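Local coordinates for protein aminotransferase, class I and II (Erwinia tasmaniensis, PDB 5Z0Q) that binds pyridoxal-5'-phosphate as a member of the class I and II aminotransferase family, with two protein chains in its assembly, at residues 173-184 and 211-219; 121-129 and 353-361. All coordinates share one frame; numbering follows the deposited sequence.

Contact 1: residues 173-184 and 211-219; sequences NPHNPGGTVYRR and VLEPGVQHI. With PLP (pyridoxal-5'-phosphate), chain M.
R183 lies across V216 at about a right angle, its guanidinium laid flat against the valine: V216 CG1 sits over one face, towards the rim, 3.6 Å from R183 NH1. A branched, apolar valine suits this place, since CG1 and CG2 together back the guanidinium while its NH2 forms a salt bridge with E323. R183 sets out away from 211-219, and a bend at chi2 (-64°) brings its guanidinium back. V181 and V216 slide past each other in opposite directions, V181 CG1 lying 4.2 Å from V216 CG1, and the second methyl of V181 packs on V211. Further along, the extended chain of R184 crosses I219, whose CD1 touches the guanidinium at its edge, 3.3 Å from R184 NH1; the reach of isoleucine's long branch allows it to meet the CB, CG and CD of the arginine as well. At the other end, the H218 ring turns its edge to the carbonyl of N173, while CD of P174 lies 4.1 Å from H218 CD2.

Behind this shell, Y182 N donates to N173 OD1 (3.2 Å), the donor standing above the carbonyl plane, which ties the two limbs of 173-184 together. The segment holds an Asn-Pro-His-Asn-Pro loop, as in class I and II aminotransferases and their close relatives, with cis peptide bonds before P174 and P177; N176 ND2 comes within 3.1 Å of PLP O3. G179 takes a positive phi, a backbone shape that glycine adopts readily. In 211-219 a type II turn from E213 to V216, with G215 at positive phi, presents V216. R183 N, at the N-cap of helix 184-197, is hydrogen-bonded to E186 OE2, and F85 meets the H218 ring edge-to-face.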
loop_
_atom_site.group_PDB
_atom_site.type_symbol
_atom_site.label_atom_id
_atom_site.label_comp_id
_atom_site.label_asym_id
_atom_site.label_seq_id
_atom_site.Cartn_x
_atom_site.Cartn_y
_atom_site.Cartn_z
ATOM N N ASN A 173 -22.752 1.132 4.640
ATOM C CA ASN A 173 -23.819 0.145 4.514
ATOM C C ASN A 173 -23.250 -1.197 4.069
ATOM O O ASN A 173 -22.780 -1.319 2.931
ATOM C CB ASN A 173 -24.881 0.630 3.525
ATOM C CG ASN A 173 -26.018 -0.357 3.358
ATOM O OD1 ASN A 173 -26.285 -1.174 4.241
ATOM N ND2 ASN A 173 -26.698 -0.287 2.221
ATOM N N PRO A 174 -23.271 -2.235 4.926
ATOM C CA PRO A 174 -23.781 -2.254 6.304
ATOM C C PRO A 174 -22.969 -1.366 7.244
ATOM O O PRO A 174 -21.791 -1.120 6.993
ATOM C CB PRO A 174 -23.652 -3.726 6.709
ATOM C CG PRO A 174 -23.552 -4.476 5.427
ATOM C CD PRO A 174 -22.817 -3.569 4.500
ATOM N N HIS A 175 -23.599 -0.895 8.315
ATOM C CA HIS A 175 -23.023 0.153 9.143
ATOM C C HIS A 175 -22.132 -0.431 10.230
ATOM O O HIS A 175 -22.563 -1.287 11.007
ATOM C CB HIS A 175 -24.124 1.004 9.774
ATOM C CG HIS A 175 -23.605 2.170 10.552
ATOM N ND1 HIS A 175 -23.124 2.051 11.839
ATOM C CD2 HIS A 175 -23.482 3.478 10.224
ATOM C CE1 HIS A 175 -22.729 3.235 12.269
ATOM N NE2 HIS A 175 -22.936 4.119 11.309
ATOM N N ASN A 176 -20.892 0.038 10.278
ATOM C CA ASN A 176 -19.961 -0.208 11.372
ATOM C C ASN A 176 -20.042 0.947 12.362
ATOM O O ASN A 176 -19.888 2.106 11.957
ATOM C CB ASN A 176 -18.538 -0.341 10.840
ATOM C CG ASN A 176 -17.569 -0.883 11.874
ATOM O OD1 ASN A 176 -17.918 -1.740 12.684
ATOM N ND2 ASN A 176 -16.339 -0.388 11.845
ATOM N N PRO A 177 -20.261 0.693 13.661
ATOM C CA PRO A 177 -20.301 -0.600 14.348
ATOM C C PRO A 177 -21.693 -1.181 14.601
ATOM O O PRO A 177 -21.789 -2.296 15.117
ATOM C CB PRO A 177 -19.633 -0.274 15.679
ATOM C CG PRO A 177 -20.119 1.126 15.962
ATOM C CD PRO A 177 -20.300 1.809 14.623
ATOM N N GLY A 178 -22.747 -0.441 14.253
ATOM C CA GLY A 178 -24.091 -0.886 14.592
ATOM C C GLY A 178 -24.455 -2.222 13.971
ATOM O O GLY A 178 -25.117 -3.050 14.600
ATOM N N GLY A 179 -24.021 -2.455 12.734
ATOM C CA GLY A 179 -24.403 -3.651 12.015
ATOM C C GLY A 179 -25.708 -3.548 11.263
ATOM O O GLY A 179 -26.249 -4.578 10.844
ATOM N N THR A 180 -26.231 -2.339 11.073
ATOM C CA THR A 180 -27.513 -2.156 10.411
ATOM C C THR A 180 -27.370 -2.330 8.905
ATOM O O THR A 180 -26.478 -1.743 8.283
ATOM C CB THR A 180 -28.079 -0.772 10.726
ATOM O OG1 THR A 180 -28.319 -0.662 12.134
ATOM C CG2 THR A 180 -29.382 -0.545 9.971
ATOM N N VAL A 181 -28.248 -3.140 8.324
ATOM C CA VAL A 181 -28.369 -3.284 6.878
ATOM C C VAL A 181 -29.500 -2.367 6.430
ATOM O O VAL A 181 -30.676 -2.638 6.698
ATOM C CB VAL A 181 -28.634 -4.739 6.472
ATOM C CG1 VAL A 181 -28.897 -4.832 4.977
ATOM C CG2 VAL A 181 -27.464 -5.623 6.873
ATOM N N TYR A 182 -29.152 -1.278 5.749
ATOM C CA TYR A 182 -30.152 -0.292 5.364
ATOM C C TYR A 182 -31.075 -0.844 4.286
ATOM O O TYR A 182 -30.627 -1.466 3.319
ATOM C CB TYR A 182 -29.477 0.991 4.879
ATOM C CG TYR A 182 -28.784 1.760 5.980
ATOM C CD1 TYR A 182 -29.503 2.592 6.827
ATOM C CD2 TYR A 182 -27.415 1.649 6.176
ATOM C CE1 TYR A 182 -28.878 3.295 7.838
ATOM C CE2 TYR A 182 -26.780 2.349 7.184
ATOM C CZ TYR A 182 -27.516 3.171 8.012
ATOM O OH TYR A 182 -26.887 3.868 9.018
ATOM N N ARG A 183 -32.374 -0.612 4.461
ATOM C CA ARG A 183 -33.379 -1.072 3.516
ATOM C C ARG A 183 -33.432 -0.140 2.307
ATOM O O ARG A 183 -32.757 0.891 2.249
ATOM C CB ARG A 183 -34.743 -1.169 4.196
ATOM C CG ARG A 183 -34.803 -2.163 5.347
ATOM C CD ARG A 183 -34.576 -3.590 4.874
ATOM N NE ARG A 183 -34.793 -4.554 5.948
ATOM C CZ ARG A 183 -33.853 -4.948 6.802
ATOM N NH1 ARG A 183 -32.623 -4.462 6.707
ATOM N NH2 ARG A 183 -34.142 -5.829 7.751
ATOM N N ARG A 184 -34.260 -0.508 1.326
ATOM C CA ARG A 184 -34.326 0.265 0.090
ATOM C C ARG A 184 -34.971 1.628 0.317
ATOM O O ARG A 184 -34.545 2.626 -0.274
ATOM C CB ARG A 184 -35.082 -0.518 -0.980
ATOM C CG ARG A 184 -34.917 0.049 -2.378
ATOM C CD ARG A 184 -35.389 -0.925 -3.444
ATOM N NE ARG A 184 -35.047 -0.447 -4.780
ATOM C CZ ARG A 184 -33.925 -0.758 -5.419
ATOM N NH1 ARG A 184 -33.033 -1.557 -4.849
ATOM N NH2 ARG A 184 -33.693 -0.272 -6.631
ATOM N N VAL A 211 -24.263 -10.240 5.214
ATOM C CA VAL A 211 -25.666 -10.024 5.553
ATOM C C VAL A 211 -26.251 -11.334 6.066
ATOM O O VAL A 211 -26.214 -12.357 5.374
ATOM C CB VAL A 211 -26.453 -9.502 4.344
ATOM C CG1 VAL A 211 -27.921 -9.330 4.700
ATOM C CG2 VAL A 211 -25.857 -8.190 3.853
ATOM N N LEU A 212 -26.794 -11.305 7.284
ATOM C CA LEU A 212 -27.355 -12.498 7.905
ATOM C C LEU A 212 -28.874 -12.554 7.856
ATOM O O LEU A 212 -29.439 -13.648 7.960
ATOM C CB LEU A 212 -26.918 -12.595 9.372
ATOM C CG LEU A 212 -25.433 -12.482 9.708
ATOM C CD1 LEU A 212 -25.245 -12.585 11.213
ATOM C CD2 LEU A 212 -24.625 -13.547 8.986
ATOM N N GLU A 213 -29.541 -11.417 7.712
ATOM C CA GLU A 213 -30.995 -11.394 7.793
ATOM C C GLU A 213 -31.600 -12.016 6.539
ATOM O O GLU A 213 -31.239 -11.622 5.423
ATOM C CB GLU A 213 -31.490 -9.959 7.972
ATOM C CG GLU A 213 -32.750 -9.839 8.817
ATOM C CD GLU A 213 -32.518 -10.205 10.275
ATOM O OE1 GLU A 213 -31.348 -10.217 10.713
ATOM O OE2 GLU A 213 -33.508 -10.480 10.986
ATOM N N PRO A 214 -32.506 -12.982 6.674
ATOM C CA PRO A 214 -33.089 -13.618 5.490
ATOM C C PRO A 214 -34.025 -12.671 4.755
ATOM O O PRO A 214 -34.580 -11.729 5.325
ATOM C CB PRO A 214 -33.854 -14.813 6.070
ATOM C CG PRO A 214 -34.191 -14.390 7.462
ATOM C CD PRO A 214 -33.037 -13.546 7.928
ATOM N N GLY A 215 -34.173 -12.921 3.453
ATOM C CA GLY A 215 -35.121 -12.191 2.632
ATOM C C GLY A 215 -34.698 -10.760 2.364
ATOM O O GLY A 215 -35.394 -10.017 1.663
ATOM N N VAL A 216 -33.558 -10.354 2.916
ATOM C CA VAL A 216 -33.056 -8.992 2.787
ATOM C C VAL A 216 -31.736 -9.029 2.029
ATOM O O VAL A 216 -30.794 -9.713 2.442
ATOM C CB VAL A 216 -32.871 -8.315 4.160
ATOM C CG1 VAL A 216 -32.427 -6.865 3.981
ATOM C CG2 VAL A 216 -34.153 -8.386 4.963
ATOM N N GLN A 217 -31.669 -8.281 0.931
ATOM C CA GLN A 217 -30.486 -8.208 0.087
ATOM C C GLN A 217 -29.787 -6.872 0.287
ATOM O O GLN A 217 -30.441 -5.830 0.385
ATOM C CB GLN A 217 -30.854 -8.378 -1.391
ATOM C CG GLN A 217 -29.671 -8.240 -2.336
ATOM C CD GLN A 217 -30.076 -7.769 -3.715
ATOM O OE1 GLN A 217 -30.595 -8.540 -4.519
ATOM N NE2 GLN A 217 -29.844 -6.492 -3.995
ATOM N N HIS A 218 -28.457 -6.905 0.350
ATOM C CA HIS A 218 -27.690 -5.668 0.362
ATOM C C HIS A 218 -27.899 -4.906 -0.942
ATOM O O HIS A 218 -27.887 -5.489 -2.031
ATOM C CB HIS A 218 -26.204 -5.962 0.562
ATOM C CG HIS A 218 -25.314 -4.803 0.236
ATOM N ND1 HIS A 218 -24.661 -4.682 -0.972
ATOM C CD2 HIS A 218 -24.973 -3.709 0.959
ATOM C CE1 HIS A 218 -23.954 -3.566 -0.977
ATOM N NE2 HIS A 218 -24.126 -2.958 0.183
ATOM N N ILE A 219 -28.086 -3.596 -0.829
ATOM C CA ILE A 219 -28.356 -2.760 -1.994
ATOM C C ILE A 219 -27.250 -1.722 -2.129
ATOM O O ILE A 219 -27.102 -0.864 -1.248
ATOM C CB ILE A 219 -29.734 -2.086 -1.892
ATOM C CG1 ILE A 219 -30.840 -3.141 -1.910
ATOM C CG2 ILE A 219 -29.925 -1.088 -3.020
ATOM C CD1 ILE A 219 -32.227 -2.573 -1.785
HETATM N N1 PLP M . -14.284 -0.072 6.383
HETATM C C2 PLP M . -14.992 -0.481 7.497
HETATM C C2A PLP M . -16.330 0.125 7.800
HETATM C C3 PLP M . -14.467 -1.459 8.334
HETATM O O3 PLP M . -15.169 -1.865 9.438
HETATM C C4 PLP M . -13.228 -2.023 8.050
HETATM C C4A PLP M . -12.737 -3.196 8.846
HETATM C C5 PLP M . -12.519 -1.603 6.931
HETATM C C6 PLP M . -13.053 -0.627 6.098
HETATM C C5A PLP M . -11.172 -2.223 6.631
HETATM O O4P PLP M . -10.389 -1.370 5.827
HETATM P P PLP M . -8.825 -1.694 5.620
HETATM O O1P PLP M . -8.181 -1.939 6.965
HETATM O O2P PLP M . -8.143 -0.529 4.940
HETATM O O3P PLP M . -8.702 -2.930 4.761
#

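Contact 2: residues 121-129 and 353-361; sequences ATPIYPPFF and SGRDFGNDR. With PLP (pyridoxal-5'-phosphate), chain M.
D356 turns its backbone carbonyl to P126 and F129: the ring of F129 comes in edge-on, with F129 CZ 3.2 Å from D356 O. The phenylalanine gets there by placing CG between its own N and carbonyl carbon (chi1 55°). F357 fills the middle of the contact. P126 CG lies over one face of its ring, and P126 CD comes to 3.6 Å from F357 CE2; a flat aromatic face and a compact proline ring suit each other for close apolar contact. The same ring offers its edge to I124 O, while F357 CB meets P123 CB at 4.0 Å. I124 N donates to F357 O (3.3 Å), in the carbonyl plane and on a lone pair. G358 follows with positive phi (107°), readily taken by a glycine, and runs close beside T122 and P123. Beyond it, N359 OD1 accepts the N-H of R361, an Asx turn.

Y125 lies in the same loop, between I124 and P126, and its ring has P127 CD over one face and the PLP ring over the opposite one, with Y125 CE2 3.5 Å from PLP N1: the aromatic stack on the cofactor found in many fold type I PLP enzymes.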
loop_
_atom_site.group_PDB
_atom_site.type_symbol
_atom_site.label_atom_id
_atom_site.label_comp_id
_atom_site.label_asym_id
_atom_site.label_seq_id
_atom_site.Cartn_x
_atom_site.Cartn_y
_atom_site.Cartn_z
ATOM N N ALA A 121 -22.722 9.627 9.827
ATOM C CA ALA A 121 -23.444 9.244 11.027
ATOM C C ALA A 121 -22.481 9.131 12.205
ATOM O O ALA A 121 -21.261 9.079 12.040
ATOM C CB ALA A 121 -24.178 7.919 10.819
ATOM N N THR A 122 -23.053 9.110 13.410
ATOM C CA THR A 122 -22.291 8.854 14.621
ATOM C C THR A 122 -23.157 7.957 15.500
ATOM O O THR A 122 -24.359 8.234 15.672
ATOM C CB THR A 122 -21.892 10.135 15.365
ATOM O OG1 THR A 122 -21.338 9.797 16.644
ATOM C CG2 THR A 122 -23.086 11.057 15.552
ATOM N N PRO A 123 -22.604 6.861 16.046
ATOM C CA PRO A 123 -21.211 6.426 15.885
ATOM C C PRO A 123 -20.928 5.874 14.493
ATOM O O PRO A 123 -21.868 5.643 13.734
ATOM C CB PRO A 123 -21.070 5.330 16.940
ATOM C CG PRO A 123 -22.440 4.751 17.034
ATOM C CD PRO A 123 -23.382 5.911 16.860
ATOM N N ILE A 124 -19.652 5.671 14.165
ATOM C CA ILE A 124 -19.270 5.219 12.832
ATOM C C ILE A 124 -17.824 4.739 12.856
ATOM O O ILE A 124 -17.108 4.940 13.845
ATOM C CB ILE A 124 -19.470 6.343 11.795
ATOM C CG1 ILE A 124 -19.655 5.766 10.388
ATOM C CG2 ILE A 124 -18.310 7.328 11.840
ATOM C CD1 ILE A 124 -20.004 6.803 9.346
ATOM N N TYR A 125 -17.400 4.084 11.779
ATOM C CA TYR A 125 -16.012 3.680 11.619
ATOM C C TYR A 125 -15.096 4.887 11.833
ATOM O O TYR A 125 -15.281 5.920 11.175
ATOM C CB TYR A 125 -15.817 3.079 10.224
ATOM C CG TYR A 125 -14.478 2.429 9.962
ATOM C CD1 TYR A 125 -13.927 1.532 10.867
ATOM C CD2 TYR A 125 -13.783 2.682 8.787
ATOM C CE1 TYR A 125 -12.707 0.930 10.622
ATOM C CE2 TYR A 125 -12.564 2.082 8.531
ATOM C CZ TYR A 125 -12.031 1.207 9.452
ATOM O OH TYR A 125 -10.817 0.607 9.202
ATOM N N PRO A 126 -14.125 4.802 12.741
ATOM C CA PRO A 126 -13.372 5.997 13.177
ATOM C C PRO A 126 -12.754 6.781 12.026
ATOM O O PRO A 126 -12.782 8.020 12.059
ATOM C CB PRO A 126 -12.296 5.413 14.105
ATOM C CG PRO A 126 -12.935 4.190 14.664
ATOM C CD PRO A 126 -13.808 3.625 13.571
ATOM N N PRO A 127 -12.177 6.134 11.001
ATOM C CA PRO A 127 -11.601 6.921 9.894
ATOM C C PRO A 127 -12.596 7.817 9.167
ATOM O O PRO A 127 -12.162 8.668 8.380
ATOM C CB PRO A 127 -11.040 5.846 8.954
ATOM C CG PRO A 127 -10.714 4.729 9.844
ATOM C CD PRO A 127 -11.817 4.708 10.858
ATOM N N PHE A 128 -13.901 7.668 9.405
ATOM C CA PHE A 128 -14.875 8.487 8.687
ATOM C C PHE A 128 -14.807 9.947 9.116
ATOM O O PHE A 128 -14.947 10.849 8.283
ATOM C CB PHE A 128 -16.281 7.929 8.883
ATOM C CG PHE A 128 -16.659 6.892 7.872
ATOM C CD1 PHE A 128 -16.121 5.620 7.932
ATOM C CD2 PHE A 128 -17.543 7.193 6.853
ATOM C CE1 PHE A 128 -16.464 4.666 6.999
ATOM C CE2 PHE A 128 -17.891 6.243 5.919
ATOM C CZ PHE A 128 -17.351 4.978 5.991
ATOM N N PHE A 129 -14.606 10.205 10.408
ATOM C CA PHE A 129 -14.378 11.566 10.873
ATOM C C PHE A 129 -12.909 11.857 11.145
ATOM O O PHE A 129 -12.561 13.014 11.407
ATOM C CB PHE A 129 -15.212 11.857 12.131
ATOM C CG PHE A 129 -14.995 10.880 13.251
ATOM C CD1 PHE A 129 -15.765 9.733 13.346
ATOM C CD2 PHE A 129 -14.036 11.120 14.221
ATOM C CE1 PHE A 129 -15.575 8.836 14.378
ATOM C CE2 PHE A 129 -13.840 10.226 15.257
ATOM C CZ PHE A 129 -14.611 9.083 15.335
ATOM N N SER A 353 -13.142 0.006 22.382
ATOM C CA SER A 353 -13.762 1.112 23.097
ATOM C C SER A 353 -14.647 1.922 22.160
ATOM O O SER A 353 -14.240 2.274 21.048
ATOM C CB SER A 353 -12.690 2.007 23.716
ATOM O OG SER A 353 -13.278 3.101 24.397
ATOM N N GLY A 354 -15.867 2.211 22.611
ATOM C CA GLY A 354 -16.783 3.013 21.821
ATOM C C GLY A 354 -16.402 4.473 21.708
ATOM O O GLY A 354 -16.970 5.177 20.865
ATOM N N ARG A 355 -15.464 4.943 22.537
ATOM C CA ARG A 355 -15.039 6.337 22.460
ATOM C C ARG A 355 -14.405 6.644 21.110
ATOM O O ARG A 355 -14.581 7.741 20.566
ATOM C CB ARG A 355 -14.064 6.650 23.597
ATOM C CG ARG A 355 -13.581 8.089 23.626
ATOM C CD ARG A 355 -12.591 8.320 24.760
ATOM N NE ARG A 355 -13.159 7.982 26.062
ATOM C CZ ARG A 355 -13.887 8.815 26.801
ATOM N NH1 ARG A 355 -14.141 10.042 26.366
ATOM N NH2 ARG A 355 -14.363 8.420 27.975
ATOM N N ASP A 356 -13.666 5.683 20.551
ATOM C CA ASP A 356 -13.070 5.865 19.234
ATOM C C ASP A 356 -14.120 5.955 18.135
ATOM O O ASP A 356 -13.848 6.538 17.080
ATOM C CB ASP A 356 -12.097 4.723 18.941
ATOM C CG ASP A 356 -11.103 4.502 20.066
ATOM O OD1 ASP A 356 -10.696 5.497 20.704
ATOM O OD2 ASP A 356 -10.735 3.334 20.315
ATOM N N PHE A 357 -15.308 5.395 18.356
ATOM C CA PHE A 357 -16.397 5.471 17.394
ATOM C C PHE A 357 -17.304 6.675 17.615
ATOM O O PHE A 357 -18.136 6.971 16.750
ATOM C CB PHE A 357 -17.235 4.188 17.443
ATOM C CG PHE A 357 -16.444 2.933 17.195
ATOM C CD1 PHE A 357 -15.836 2.262 18.244
ATOM C CD2 PHE A 357 -16.313 2.420 15.914
ATOM C CE1 PHE A 357 -15.112 1.106 18.020
ATOM C CE2 PHE A 357 -15.589 1.264 15.684
ATOM C CZ PHE A 357 -14.988 0.607 16.739
ATOM N N GLY A 358 -17.169 7.369 18.742
ATOM C CA GLY A 358 -17.959 8.557 18.997
ATOM C C GLY A 358 -19.045 8.366 20.036
ATOM O O GLY A 358 -20.051 9.081 20.020
ATOM N N ASN A 359 -18.853 7.411 20.950
ATOM C CA ASN A 359 -19.851 7.139 21.989
ATOM C C ASN A 359 -19.162 6.307 23.079
ATOM O O ASN A 359 -19.099 5.081 22.984
ATOM C CB ASN A 359 -21.063 6.425 21.427
ATOM C CG ASN A 359 -22.256 6.475 22.359
ATOM O OD1 ASN A 359 -22.108 6.457 23.581
ATOM N ND2 ASN A 359 -23.452 6.540 21.784
ATOM N N ASP A 360 -18.666 6.992 24.110
ATOM C CA ASP A 360 -17.912 6.343 25.186
ATOM C C ASP A 360 -18.779 5.470 26.098
ATOM O O ASP A 360 -18.254 4.974 27.103
ATOM C CB ASP A 360 -17.179 7.395 26.021
ATOM C CG ASP A 360 -18.115 8.200 26.905
ATOM O OD1 ASP A 360 -19.269 8.441 26.491
ATOM O OD2 ASP A 360 -17.695 8.590 28.015
ATOM N N ARG A 361 -20.063 5.261 25.819
ATOM C CA ARG A 361 -20.904 4.393 26.631
ATOM C C ARG A 361 -21.037 2.991 26.056
ATOM O O ARG A 361 -21.642 2.127 26.698
ATOM C CB ARG A 361 -22.296 5.012 26.803
ATOM C CG ARG A 361 -22.319 6.276 27.648
ATOM C CD ARG A 361 -21.818 6.004 29.057
ATOM N NE ARG A 361 -20.571 6.708 29.341
ATOM C CZ ARG A 361 -19.895 6.595 30.479
ATOM N NH1 ARG A 361 -20.342 5.801 31.443
ATOM N NH2 ARG A 361 -18.769 7.275 30.652
HETATM N N1 PLP M . -14.284 -0.072 6.383
HETATM C C2 PLP M . -14.992 -0.481 7.497
HETATM C C2A PLP M . -16.330 0.125 7.800
HETATM C C3 PLP M . -14.467 -1.459 8.334
HETATM O O3 PLP M . -15.169 -1.865 9.438
HETATM C C4 PLP M . -13.228 -2.023 8.050
HETATM C C4A PLP M . -12.737 -3.196 8.846
HETATM C C5 PLP M . -12.519 -1.603 6.931
HETATM C C6 PLP M . -13.053 -0.627 6.098
HETATM C C5A PLP M . -11.172 -2.223 6.631
HETATM O O4P PLP M . -10.389 -1.370 5.827
HETATM P P PLP M . -8.825 -1.694 5.620
HETATM O O1P PLP M . -8.181 -1.939 6.965
HETATM O O2P PLP M . -8.143 -0.529 4.940
HETATM O O3P PLP M . -8.702 -2.930 4.761
#

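Contacts 1 and 2 have centres 19 Å apart, and both reach the same PLP, contact 1 through N176 and contact 2 through Y125. Along the chain the order is 121-129, 173-184, 211-219, 353-361, so contact 1 is nested within the loop that contact 2 closes. Segments 121-129 and 173-184 leave the C-terminal ends of neighbouring parallel strands, 117-122 and 166-172, of the eight-stranded sheet; 211-219 lies between strand 200-204, next to 166-172 in that sheet, and helix 226-229. Segment 353-361 joins strands 349-353 and 362-364 of the separate five-stranded sheet, so contact 2 links the two sheets. The contacts meet where H175 packs on P123 and I124, and N176 on Y125.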